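Local coordinates for protein sarcosine oxidase (Pyrococcus horikoshii, PDB 1Y56) that serves as the beta subunit of an L-proline dehydrogenase complex, binding FAD and FMN, and probably oxidises L-proline at the FAD, at residues E221-Q226 with Y308-D313; S314-G319 with E362-Y367; Y272-T277 with T303-Y308. All coordinates share one frame; numbering follows the deposited sequence.

Contact 1 of 3, residues E221-Q226 with Y308-D313; sequences EPYKHQ and YAKTPD. With FAD (flavin-adenine dinucleotide), chain I.
Tyr-308 and His-225 stack face to face on an antiparallel strand pair, 221-226 with 308-310, in the mixed sheet of this FAD-dependent oxidoreductase. The pairing is defined by four backbone hydrogen bonds: Glu-221 and Lys-310 exchange two, as do Tyr-223 and Tyr-308, and Pro-222 with Ala-309 forms the non-hydrogen-bonded pair between them. The Tyr-308 side chain can be traced outward. Its CG stands beside the backbone N (chi1 -86°), and CB already lies 3.7 Å from His-225 ND1. CG and CD2 continue over the ND1 side of the imidazole, while CE2 is 3.4 Å from His-225 NE2. On the other limb CE1 meets FAD C9 at 3.7 Å, with the flavin at the edge of the phenol ring. CZ reaches His-225 CD2, also at 3.7 Å, and OH ends 4.1 Å from that same CD2. The ring centroids are 3.5 Å apart and the planes differ by 12°, which identifies a nearly parallel stack. An alanine in place of Tyr-308 would probably leave the His-225 imidazole without its stacking partner and open a gap beside the dimethylbenzene end of the flavin. On the same sheet face Lys-310 runs across Tyr-223, its chain bent at chi3; Lys-310 CD sits over the ring, offset toward the rim, 3.9 Å from Tyr-223 CD2.

Contact 2 of 3, residues S314-G319 with E362-Y367; sequences SNPAIG and EWYDPY
Tyr-364 meets four consecutive residues, Asn-315 to Ile-318, and its backbone oxygen accepts a hydrogen bond from across the contact. Ile-318 N donates to Tyr-364 O over 2.8 Å, and the N-H...O angle of 165° makes the bond nearly straight. The same oxygen receives a CA-H...O contact from Ala-317 CA at 3.5 Å. Tyr-364 CG stands anti to the carbonyl carbon (chi1 -46°), and the side chain lies alongside those of Pro-316 and Ile-318, pointing the same way. The Pro-316 pyrrolidine approaches with CG 3.6 Å from Tyr-364 CD2, and Ile-318 CB is 3.9 Å from Tyr-364 CB. At the ring edge Asn-315 OD1 lies 3.6 Å from Tyr-364 CE2. That oxygen is also at the edge of the Trp-363 indole, near its plane, with the amide turned 85° to the indole. Farther along, Pro-366 CD touches Ile-318 O at 3.5 Å, and Pro-366 CG rests on Gly-319, where a beta carbon would point toward the proline.

The next shell fixes these groups. Asn-60 of helix 58-78 bonds both Tyr-364 OH and Asn-315 OD1, while Asn-315 ND2 is held by Asp-313 O. Helix 337-354 flanks the apolar side, with Val-344 and Val-348 against Ile-318 and Met-347 against Tyr-364. Within 362-367, Asp-365 OD2 accepts from Tyr-367 N at 3.0 Å, from above the carboxylate plane, and Asp-365 OD1 pairs with Arg-371.

The arrangement is thus a loop carrying an Asx turn, folded back after helix 337-354 onto strand 317-318, an antiparallel addition to the Rossmann-type sheet of the FAD-binding fold.

Contact 3 of 3, residues Y272-T277 with T303-Y308; sequences YDLTPT and TWAGYY. With FMN (flavin mononucleotide), chain E.
Tyr-307 CG stands beside its backbone N (chi1 -52°) and Tyr-272 CG does likewise (chi1 -83°), and the two rings meet in a T-shaped stack. The stack joins strand 299-310 of the mixed sheet to the loop that precedes helix 278-291 in this FAD-dependent oxidoreductase. Its evidence is a centroid separation of 5.6 Å with planes at 84°, the edge of Tyr-272 directed at the face of Tyr-307. A hydrogen bond accompanies the stack: Tyr-307 OH donates to Tyr-272 O at 2.6 Å, in the carbonyl plane and on a lone pair. Leu-274 crosses the Tyr-307 side chain at about a right angle, CD2 lying 3.8 Å from Tyr-307 CZ. Its other methyl, Leu-274 CD1, reaches Gly-306 CA at 3.8 Å. At the far end of the loop Pro-276 CG comes within 3.7 Å of Thr-303 O.

Lys-224 on the neighbouring strand holds the loop by a salt bridge to Asp-273 and by hydrogen bonds to Leu-274 O and Thr-275 O. Arg-479 of the chain of hypothetical protein PH1363 packs on Thr-275 and Pro-276, so the loop also faces a partner subunit. The CB of Trp-304 leaves its strand away from the loop, and the indole lays one face against FMN, while its NE1 bonds Arg-46 O. Over that face, near the rim, FMN C1' is 3.5 Å from Trp-304 CE3.

Contacts 1 and 3 share strand 299-310, Tyr-308 and the same mixed sheet; their centres are 11 Å apart. Contact 3 falls between the two segments of contact 1 in sequence, so strand 221-226 comes first, then loop 272-277, then strand 303-310. The two also touch directly, Gln-226 packing on Pro-276. Contact 2 follows in series: 314-319 continues the chain from 308-313 into the Rossmann-type sheet, with its centre 15 Å from contact 1 and 26 Å from contact 3. The chain therefore passes from the FMN side, past the FAD flavin, to the nucleotide-binding sheet, linking both cofactor sites through one continuous stretch.

Contact 1 of 3, residues E221-Q226 with Y308-D313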
loop_
_atom_site.group_PDB
_atom_site.type_symbol
_atom_site.label_atom_id
_atom_site.label_comp_id
_atom_site.label_asym_id
_atom_site.label_seq_id
_atom_site.Cartn_x
_atom_site.Cartn_y
_atom_site.Cartn_z
ATOM N N GLU B 221 3.298 44.108 11.953
ATOM C CA GLU B 221 2.510 42.890 11.819
ATOM C C GLU B 221 1.912 42.737 10.426
ATOM O O GLU B 221 1.379 43.708 9.881
ATOM C CB GLU B 221 1.361 42.861 12.839
ATOM C CG GLU B 221 1.725 42.872 14.326
ATOM C CD GLU B 221 2.771 41.835 14.707
ATOM O OE1 GLU B 221 3.540 42.122 15.654
ATOM O OE2 GLU B 221 2.842 40.755 14.064
ATOM N N PRO B 222 1.957 41.512 9.851
ATOM C CA PRO B 222 1.276 41.293 8.571
ATOM C C PRO B 222 -0.232 41.171 8.764
ATOM O O PRO B 222 -0.692 40.392 9.609
ATOM C CB PRO B 222 1.865 39.970 8.082
ATOM C CG PRO B 222 2.228 39.244 9.313
ATOM C CD PRO B 222 2.620 40.284 10.336
ATOM N N TYR B 223 -0.989 41.956 8.003
ATOM C CA TYR B 223 -2.449 41.870 8.006
ATOM C C TYR B 223 -2.976 41.544 6.643
ATOM O O TYR B 223 -2.438 41.986 5.630
ATOM C CB TYR B 223 -3.085 43.179 8.449
ATOM C CG TYR B 223 -3.034 43.397 9.930
ATOM C CD1 TYR B 223 -4.143 43.113 10.735
ATOM C CD2 TYR B 223 -1.870 43.881 10.537
ATOM C CE1 TYR B 223 -4.094 43.315 12.108
ATOM C CE2 TYR B 223 -1.811 44.085 11.900
ATOM C CZ TYR B 223 -2.920 43.801 12.681
ATOM O OH TYR B 223 -2.841 44.006 14.034
ATOM N N LYS B 224 -4.058 40.789 6.626
ATOM C CA LYS B 224 -4.658 40.398 5.385
ATOM C C LYS B 224 -5.590 41.480 4.893
ATOM O O LYS B 224 -6.615 41.736 5.506
ATOM C CB LYS B 224 -5.414 39.089 5.553
ATOM C CG LYS B 224 -5.758 38.440 4.227
ATOM C CD LYS B 224 -6.096 36.970 4.388
ATOM C CE LYS B 224 -7.564 36.742 4.716
ATOM N NZ LYS B 224 -7.851 35.286 4.621
ATOM N N HIS B 225 -5.202 42.130 3.796
ATOM C CA HIS B 225 -6.115 42.978 3.008
ATOM C C HIS B 225 -6.464 42.297 1.685
ATOM O O HIS B 225 -5.767 41.366 1.265
ATOM C CB HIS B 225 -5.563 44.395 2.827
ATOM C CG HIS B 225 -5.762 45.260 4.038
ATOM N ND1 HIS B 225 -5.000 45.126 5.184
ATOM C CD2 HIS B 225 -6.668 46.236 4.302
ATOM C CE1 HIS B 225 -5.414 45.996 6.091
ATOM N NE2 HIS B 225 -6.421 46.683 5.580
ATOM N N GLN B 226 -7.561 42.714 1.064
ATOM C CA GLN B 226 -8.055 42.030 -0.129
ATOM C C GLN B 226 -8.419 42.966 -1.282
ATOM O O GLN B 226 -8.625 44.170 -1.091
ATOM C CB GLN B 226 -9.242 41.125 0.216
ATOM C CG GLN B 226 -8.887 39.925 1.103
ATOM C CD GLN B 226 -10.073 39.008 1.344
ATOM O OE1 GLN B 226 -10.520 38.307 0.435
ATOM N NE2 GLN B 226 -10.595 39.012 2.567
ATOM N N TYR B 308 -0.728 43.986 4.343
ATOM C CA TYR B 308 -0.297 45.293 4.781
ATOM C C TYR B 308 0.695 44.946 5.882
ATOM O O TYR B 308 0.421 44.072 6.707
ATOM C CB TYR B 308 -1.454 46.077 5.384
ATOM C CG TYR B 308 -2.343 46.867 4.438
ATOM C CD1 TYR B 308 -2.407 46.587 3.057
ATOM C CD2 TYR B 308 -3.169 47.886 4.946
ATOM C CE1 TYR B 308 -3.264 47.324 2.207
ATOM C CE2 TYR B 308 -4.022 48.615 4.127
ATOM C CZ TYR B 308 -4.071 48.340 2.760
ATOM O OH TYR B 308 -4.929 49.092 1.978
ATOM N N ALA B 309 1.860 45.583 5.880
ATOM C CA ALA B 309 2.781 45.470 7.007
ATOM C C ALA B 309 2.531 46.658 7.926
ATOM O O ALA B 309 3.102 47.738 7.726
ATOM C CB ALA B 309 4.219 45.432 6.543
ATOM N N LYS B 310 1.662 46.451 8.921
ATOM C CA LYS B 310 1.172 47.527 9.786
ATOM C C LYS B 310 2.063 47.852 10.989
ATOM O O LYS B 310 2.574 46.946 11.648
ATOM C CB LYS B 310 -0.242 47.204 10.269
ATOM C CG LYS B 310 -1.348 47.624 9.301
ATOM C CD LYS B 310 -2.732 47.644 9.965
ATOM C CE LYS B 310 -2.872 48.770 11.001
ATOM N NZ LYS B 310 -4.205 48.747 11.685
ATOM N N THR B 311 2.239 49.145 11.258
ATOM C CA THR B 311 2.744 49.619 12.546
ATOM C C THR B 311 1.607 50.282 13.323
ATOM O O THR B 311 0.567 50.610 12.740
ATOM C CB THR B 311 3.872 50.642 12.385
ATOM O OG1 THR B 311 3.389 51.775 11.652
ATOM C CG2 THR B 311 5.074 50.026 11.684
ATOM N N PRO B 312 1.795 50.493 14.640
ATOM C CA PRO B 312 0.763 51.095 15.482
ATOM C C PRO B 312 0.297 52.480 15.040
ATOM O O PRO B 312 -0.821 52.879 15.374
ATOM C CB PRO B 312 1.436 51.189 16.847
ATOM C CG PRO B 312 2.462 50.143 16.819
ATOM C CD PRO B 312 2.985 50.142 15.429
ATOM N N ASP B 313 1.136 53.206 14.308
ATOM C CA ASP B 313 0.743 54.521 13.811
ATOM C C ASP B 313 0.691 54.582 12.286
ATOM O O ASP B 313 0.777 55.657 11.707
ATOM C CB ASP B 313 1.635 55.629 14.385
ATOM C CG ASP B 313 3.091 55.501 13.959
ATOM O OD1 ASP B 313 3.940 56.230 14.529
ATOM O OD2 ASP B 313 3.400 54.681 13.066
HETATM P PA FAD I . 7.340 43.578 -0.526
HETATM O O1A FAD I . 6.603 42.515 0.232
HETATM O O2A FAD I . 6.845 43.951 -1.899
HETATM O O5B FAD I . 8.894 43.185 -0.569
HETATM C C5B FAD I . 9.500 42.460 0.488
HETATM C C4B FAD I . 10.269 41.321 -0.152
HETATM O O4B FAD I . 11.176 40.775 0.799
HETATM C C3B FAD I . 9.369 40.177 -0.613
HETATM O O3B FAD I . 9.426 40.061 -2.045
HETATM C C2B FAD I . 9.928 38.948 0.083
HETATM O O2B FAD I . 10.119 37.831 -0.771
HETATM C C1B FAD I . 11.296 39.389 0.527
HETATM N N9A FAD I . 11.768 38.616 1.696
HETATM C C8A FAD I . 11.097 38.326 2.826
HETATM N N7A FAD I . 11.901 37.576 3.616
HETATM C C5A FAD I . 13.070 37.404 2.969
HETATM C C6A FAD I . 14.260 36.751 3.275
HETATM N N6A FAD I . 14.406 36.103 4.458
HETATM N N1A FAD I . 15.270 36.771 2.384
HETATM C C2A FAD I . 15.151 37.412 1.202
HETATM N N3A FAD I . 14.017 38.054 0.877
HETATM C C4A FAD I . 12.976 38.063 1.753
HETATM N N1 FAD I . 0.624 50.658 -1.718
HETATM C C2 FAD I . 0.476 51.815 -2.390
HETATM O O2 FAD I . 1.356 52.688 -2.276
HETATM N N3 FAD I . -0.587 52.062 -3.180
HETATM C C4 FAD I . -1.573 51.161 -3.356
HETATM O O4 FAD I . -2.551 51.407 -4.104
HETATM C C4X FAD I . -1.503 49.946 -2.687
HETATM N N5 FAD I . -2.457 48.987 -2.806
HETATM C C5X FAD I . -2.339 47.808 -2.140
HETATM C C6 FAD I . -3.343 46.844 -2.292
HETATM C C7 FAD I . -3.252 45.616 -1.629
HETATM C C7M FAD I . -4.346 44.587 -1.802
HETATM C C8 FAD I . -2.144 45.363 -0.806
HETATM C C8M FAD I . -1.994 44.085 -0.078
HETATM C C9 FAD I . -1.143 46.322 -0.652
HETATM C C9A FAD I . -1.223 47.546 -1.316
HETATM N N10 FAD I . -0.239 48.455 -1.149
HETATM C C10 FAD I . -0.318 49.701 -1.817
HETATM C "C1'" FAD I . 0.886 48.164 -0.268
HETATM C "C2'" FAD I . 2.139 47.911 -1.063
HETATM O "O2'" FAD I . 1.963 46.681 -1.753
HETATM C "C3'" FAD I . 3.291 47.762 -0.095
HETATM O "O3'" FAD I . 3.361 48.921 0.745
HETATM C "C4'" FAD I . 4.589 47.601 -0.865
HETATM O "O4'" FAD I . 4.535 46.468 -1.750
HETATM C "C5'" FAD I . 5.756 47.429 0.089
HETATM O "O5'" FAD I . 6.857 47.064 -0.731
HETATM P P FAD I . 8.080 46.304 -0.066
HETATM O O1P FAD I . 8.402 47.022 1.219
HETATM O O2P FAD I . 9.111 46.123 -1.143
HETATM O O3P FAD I . 7.377 44.917 0.358
#

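Contact 2 of 3, residues S314-G319 with E362-Y367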
loop_
_atom_site.group_PDB
_atom_site.type_symbol
_atom_site.label_atom_id
_atom_site.label_comp_id
_atom_site.label_asym_id
_atom_site.label_seq_id
_atom_site.Cartn_x
_atom_site.Cartn_y
_atom_site.Cartn_z
ATOM N N SER B 314 0.560 53.430 11.634
ATOM C CA SER B 314 0.461 53.385 10.170
ATOM C C SER B 314 1.553 54.131 9.396
ATOM O O SER B 314 1.331 54.522 8.256
ATOM C CB SER B 314 -0.913 53.869 9.706
ATOM O OG SER B 314 -1.896 52.891 9.991
ATOM N N ASN B 315 2.717 54.321 10.012
ATOM C CA ASN B 315 3.882 54.893 9.347
ATOM C C ASN B 315 5.033 53.902 9.358
ATOM O O ASN B 315 5.175 53.134 10.303
ATOM C CB ASN B 315 4.328 56.181 10.035
ATOM C CG ASN B 315 3.476 57.371 9.650
ATOM O OD1 ASN B 315 3.719 58.021 8.632
ATOM N ND2 ASN B 315 2.488 57.680 10.474
ATOM N N PRO B 316 5.863 53.899 8.304
ATOM C CA PRO B 316 6.978 52.964 8.295
ATOM C C PRO B 316 8.040 53.251 9.346
ATOM O O PRO B 316 8.005 54.288 10.001
ATOM C CB PRO B 316 7.564 53.156 6.902
ATOM C CG PRO B 316 7.137 54.516 6.497
ATOM C CD PRO B 316 5.805 54.694 7.065
ATOM N N ALA B 317 8.951 52.298 9.509
ATOM C CA ALA B 317 10.182 52.489 10.261
ATOM C C ALA B 317 11.315 52.544 9.259
ATOM O O ALA B 317 11.659 51.535 8.628
ATOM C CB ALA B 317 10.404 51.364 11.230
ATOM N N ILE B 318 11.864 53.743 9.092
ATOM C CA ILE B 318 12.919 53.994 8.139
ATOM C C ILE B 318 14.003 54.717 8.893
ATOM O O ILE B 318 13.817 55.853 9.325
ATOM C CB ILE B 318 12.416 54.840 6.957
ATOM C CG1 ILE B 318 11.233 54.130 6.270
ATOM C CG2 ILE B 318 13.553 55.122 5.978
ATOM C CD1 ILE B 318 10.431 55.006 5.323
ATOM N N GLY B 319 15.125 54.039 9.083
ATOM C CA GLY B 319 16.264 54.642 9.764
ATOM C C GLY B 319 17.445 53.718 10.004
ATOM O O GLY B 319 17.402 52.527 9.674
ATOM N N GLU B 362 13.148 61.705 9.767
ATOM C CA GLU B 362 13.033 61.436 11.209
ATOM C C GLU B 362 11.598 61.176 11.704
ATOM O O GLU B 362 11.406 60.598 12.771
ATOM C CB GLU B 362 13.771 62.489 12.066
ATOM C CG GLU B 362 13.286 63.936 11.922
ATOM C CD GLU B 362 13.711 64.598 10.597
ATOM O OE1 GLU B 362 13.056 65.602 10.217
ATOM O OE2 GLU B 362 14.680 64.121 9.940
ATOM N N TRP B 363 10.603 61.564 10.913
ATOM C CA TRP B 363 9.198 61.226 11.200
ATOM C C TRP B 363 9.011 59.714 11.309
ATOM O O TRP B 363 8.189 59.236 12.093
ATOM C CB TRP B 363 8.293 61.786 10.105
ATOM C CG TRP B 363 6.820 61.658 10.362
ATOM C CD1 TRP B 363 5.957 60.780 9.764
ATOM C CD2 TRP B 363 6.022 62.450 11.259
ATOM N NE1 TRP B 363 4.676 60.972 10.235
ATOM C CE2 TRP B 363 4.688 61.987 11.154
ATOM C CE3 TRP B 363 6.302 63.500 12.143
ATOM C CZ2 TRP B 363 3.642 62.535 11.906
ATOM C CZ3 TRP B 363 5.260 64.044 12.887
ATOM C CH2 TRP B 363 3.951 63.557 12.766
ATOM N N TYR B 364 9.800 58.979 10.519
ATOM C CA TYR B 364 9.731 57.518 10.419
ATOM C C TYR B 364 10.768 56.841 11.313
ATOM O O TYR B 364 11.227 55.734 11.019
ATOM C CB TYR B 364 9.903 57.070 8.955
ATOM C CG TYR B 364 9.075 57.885 7.983
ATOM C CD1 TYR B 364 9.671 58.806 7.116
ATOM C CD2 TYR B 364 7.687 57.762 7.954
ATOM C CE1 TYR B 364 8.899 59.565 6.231
ATOM C CE2 TYR B 364 6.908 58.519 7.080
ATOM C CZ TYR B 364 7.515 59.413 6.224
ATOM O OH TYR B 364 6.722 60.151 5.374
ATOM N N ASP B 365 11.121 57.513 12.410
ATOM C CA ASP B 365 12.116 57.026 13.362
ATOM C C ASP B 365 11.769 55.634 13.898
ATOM O O ASP B 365 10.722 55.441 14.530
ATOM C CB ASP B 365 12.271 58.022 14.517
ATOM C CG ASP B 365 13.469 57.721 15.415
ATOM O OD1 ASP B 365 13.662 58.480 16.381
ATOM O OD2 ASP B 365 14.222 56.749 15.180
ATOM N N PRO B 366 12.645 54.653 13.618
ATOM C CA PRO B 366 12.600 53.300 14.161
ATOM C C PRO B 366 12.472 53.266 15.678
ATOM O O PRO B 366 11.885 52.336 16.225
ATOM C CB PRO B 366 13.957 52.735 13.769
ATOM C CG PRO B 366 14.292 53.430 12.516
ATOM C CD PRO B 366 13.763 54.819 12.671
ATOM N N TYR B 367 13.021 54.272 16.347
ATOM C CA TYR B 367 13.010 54.300 17.802
ATOM C C TYR B 367 11.737 54.892 18.416
ATOM O O TYR B 367 11.547 54.836 19.636
ATOM C CB TYR B 367 14.256 55.016 18.329
ATOM C CG TYR B 367 15.533 54.285 17.997
ATOM C CD1 TYR B 367 15.948 53.176 18.745
ATOM C CD2 TYR B 367 16.326 54.693 16.933
ATOM C CE1 TYR B 367 17.128 52.498 18.439
ATOM C CE2 TYR B 367 17.506 54.027 16.624
ATOM C CZ TYR B 367 17.905 52.930 17.375
ATOM O OH TYR B 367 19.077 52.276 17.039
#

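Contact 3 of 3, residues Y272-T277 with T303-Y308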
loop_
_atom_site.group_PDB
_atom_site.type_symbol
_atom_site.label_atom_id
_atom_site.label_comp_id
_atom_site.label_asym_id
_atom_site.label_seq_id
_atom_site.Cartn_x
_atom_site.Cartn_y
_atom_site.Cartn_z
ATOM N N TYR B 272 -0.270 35.563 8.323
ATOM C CA TYR B 272 0.471 35.449 7.056
ATOM C C TYR B 272 -0.373 34.769 5.984
ATOM O O TYR B 272 0.057 34.640 4.842
ATOM C CB TYR B 272 1.806 34.710 7.220
ATOM C CG TYR B 272 2.955 35.561 7.720
ATOM C CD1 TYR B 272 3.421 35.437 9.034
ATOM C CD2 TYR B 272 3.581 36.487 6.882
ATOM C CE1 TYR B 272 4.474 36.217 9.511
ATOM C CE2 TYR B 272 4.646 37.273 7.343
ATOM C CZ TYR B 272 5.086 37.135 8.662
ATOM O OH TYR B 272 6.136 37.907 9.127
ATOM N N ASP B 273 -1.573 34.341 6.369
ATOM C CA ASP B 273 -2.536 33.698 5.470
ATOM C C ASP B 273 -2.924 34.627 4.314
ATOM O O ASP B 273 -3.247 35.798 4.539
ATOM C CB ASP B 273 -3.783 33.305 6.290
ATOM C CG ASP B 273 -4.975 32.887 5.430
ATOM O OD1 ASP B 273 -4.799 32.047 4.524
ATOM O OD2 ASP B 273 -6.098 33.386 5.678
ATOM N N LEU B 274 -2.864 34.129 3.082
ATOM C CA LEU B 274 -3.533 34.820 1.977
ATOM C C LEU B 274 -4.927 34.194 1.811
ATOM O O LEU B 274 -5.618 33.975 2.818
ATOM C CB LEU B 274 -2.692 34.831 0.700
ATOM C CG LEU B 274 -1.502 35.825 0.660
ATOM C CD1 LEU B 274 -1.677 36.998 1.632
ATOM C CD2 LEU B 274 -0.126 35.179 0.862
ATOM N N THR B 275 -5.355 33.893 0.590
ATOM C CA THR B 275 -6.693 33.258 0.392
ATOM C C THR B 275 -7.898 34.174 0.727
ATOM O O THR B 275 -8.158 34.515 1.891
ATOM C CB THR B 275 -6.877 31.829 1.084
ATOM O OG1 THR B 275 -7.135 31.984 2.478
ATOM C CG2 THR B 275 -5.648 30.906 0.883
ATOM N N PRO B 276 -8.622 34.592 -0.315
ATOM C CA PRO B 276 -9.739 35.504 -0.162
ATOM C C PRO B 276 -10.923 34.917 0.603
ATOM O O PRO B 276 -11.017 33.708 0.768
ATOM C CB PRO B 276 -10.122 35.823 -1.607
ATOM C CG PRO B 276 -9.552 34.743 -2.417
ATOM C CD PRO B 276 -8.358 34.257 -1.723
ATOM N N THR B 277 -11.824 35.781 1.055
ATOM C CA THR B 277 -12.958 35.349 1.856
ATOM C C THR B 277 -14.286 35.773 1.224
ATOM O O THR B 277 -14.378 36.835 0.622
ATOM C CB THR B 277 -12.839 35.880 3.315
ATOM O OG1 THR B 277 -13.292 37.238 3.394
ATOM C CG2 THR B 277 -11.394 35.804 3.795
ATOM N N THR B 303 -10.778 37.482 -7.077
ATOM C CA THR B 303 -10.516 38.204 -5.847
ATOM C C THR B 303 -9.174 37.694 -5.338
ATOM O O THR B 303 -8.863 36.519 -5.532
ATOM C CB THR B 303 -11.606 37.871 -4.836
ATOM O OG1 THR B 303 -12.767 38.649 -5.137
ATOM C CG2 THR B 303 -11.172 38.187 -3.433
ATOM N N TRP B 304 -8.367 38.556 -4.716
ATOM C CA TRP B 304 -7.125 38.091 -4.094
ATOM C C TRP B 304 -6.783 38.812 -2.782
ATOM O O TRP B 304 -7.525 39.696 -2.345
ATOM C CB TRP B 304 -5.954 38.151 -5.080
ATOM C CG TRP B 304 -5.520 39.525 -5.410
ATOM C CD1 TRP B 304 -4.481 40.205 -4.861
ATOM C CD2 TRP B 304 -6.110 40.392 -6.368
ATOM N NE1 TRP B 304 -4.390 41.454 -5.413
ATOM C CE2 TRP B 304 -5.380 41.593 -6.346
ATOM C CE3 TRP B 304 -7.192 40.272 -7.249
ATOM C CZ2 TRP B 304 -5.689 42.669 -7.173
ATOM C CZ3 TRP B 304 -7.505 41.339 -8.060
ATOM C CH2 TRP B 304 -6.752 42.522 -8.020
ATOM N N ALA B 305 -5.667 38.420 -2.166
ATOM C CA ALA B 305 -5.229 38.995 -0.901
ATOM C C ALA B 305 -3.731 39.313 -0.883
ATOM O O ALA B 305 -2.956 38.792 -1.694
ATOM C CB ALA B 305 -5.580 38.060 0.251
ATOM N N GLY B 306 -3.335 40.164 0.061
ATOM C CA GLY B 306 -1.937 40.522 0.256
ATOM C C GLY B 306 -1.740 41.135 1.628
ATOM O O GLY B 306 -2.711 41.423 2.349
ATOM N N TYR B 307 -0.479 41.347 1.984
ATOM C CA TYR B 307 -0.140 41.877 3.293
ATOM C C TYR B 307 -0.119 43.402 3.322
ATOM O O TYR B 307 0.429 44.041 2.425
ATOM C CB TYR B 307 1.236 41.372 3.728
ATOM C CG TYR B 307 1.423 39.880 3.653
ATOM C CD1 TYR B 307 0.383 39.003 3.967
ATOM C CD2 TYR B 307 2.653 39.341 3.304
ATOM C CE1 TYR B 307 0.566 37.626 3.905
ATOM C CE2 TYR B 307 2.848 37.977 3.243
ATOM C CZ TYR B 307 1.803 37.123 3.542
ATOM O OH TYR B 307 2.006 35.763 3.481
ATOM N N TYR B 308 -0.728 43.986 4.343
ATOM C CA TYR B 308 -0.297 45.293 4.781
ATOM C C TYR B 308 0.695 44.946 5.882
ATOM O O TYR B 308 0.421 44.072 6.707
ATOM C CB TYR B 308 -1.454 46.077 5.384
ATOM C CG TYR B 308 -2.343 46.867 4.438
ATOM C CD1 TYR B 308 -2.407 46.587 3.057
ATOM C CD2 TYR B 308 -3.169 47.886 4.946
ATOM C CE1 TYR B 308 -3.264 47.324 2.207
ATOM C CE2 TYR B 308 -4.022 48.615 4.127
ATOM C CZ TYR B 308 -4.071 48.340 2.760
ATOM O OH TYR B 308 -4.929 49.092 1.978
HETATM N N1 FMN E . -6.589 38.639 -11.880
HETATM C C2 FMN E . -7.392 38.354 -12.931
HETATM O O2 FMN E . -7.959 37.239 -12.995
HETATM N N3 FMN E . -7.594 39.254 -13.914
HETATM C C4 FMN E . -6.993 40.459 -13.866
HETATM O O4 FMN E . -7.184 41.286 -14.783
HETATM C C4A FMN E . -6.156 40.779 -12.788
HETATM N N5 FMN E . -5.533 41.987 -12.713
HETATM C C5A FMN E . -4.716 42.319 -11.677
HETATM C C6 FMN E . -4.104 43.578 -11.655
HETATM C C7 FMN E . -3.258 43.943 -10.605
HETATM C C7M FMN E . -2.623 45.318 -10.642
HETATM C C8 FMN E . -3.030 43.028 -9.566
HETATM C C8M FMN E . -2.148 43.351 -8.417
HETATM C C9 FMN E . -3.637 41.770 -9.589
HETATM C C9A FMN E . -4.487 41.406 -10.640
HETATM N N10 FMN E . -5.121 40.135 -10.700
HETATM C C10 FMN E . -5.967 39.828 -11.786
HETATM C "C1'" FMN E . -4.949 39.146 -9.648
HETATM C "C2'" FMN E . -3.736 38.283 -9.871
HETATM O "O2'" FMN E . -4.204 36.976 -10.247
HETATM C "C3'" FMN E . -2.926 38.355 -8.564
HETATM O "O3'" FMN E . -1.507 38.350 -8.801
HETATM C "C4'" FMN E . -3.291 37.231 -7.648
HETATM O "O4'" FMN E . -4.375 36.678 -7.786
HETATM C "C5'" FMN E . -2.316 36.791 -6.576
HETATM O "O5'" FMN E . -2.081 35.395 -6.731
HETATM P P FMN E . -3.004 34.310 -5.978
HETATM O O1P FMN E . -2.513 34.380 -4.555
HETATM O O2P FMN E . -2.707 33.026 -6.710
HETATM O O3P FMN E . -4.430 34.756 -6.129
#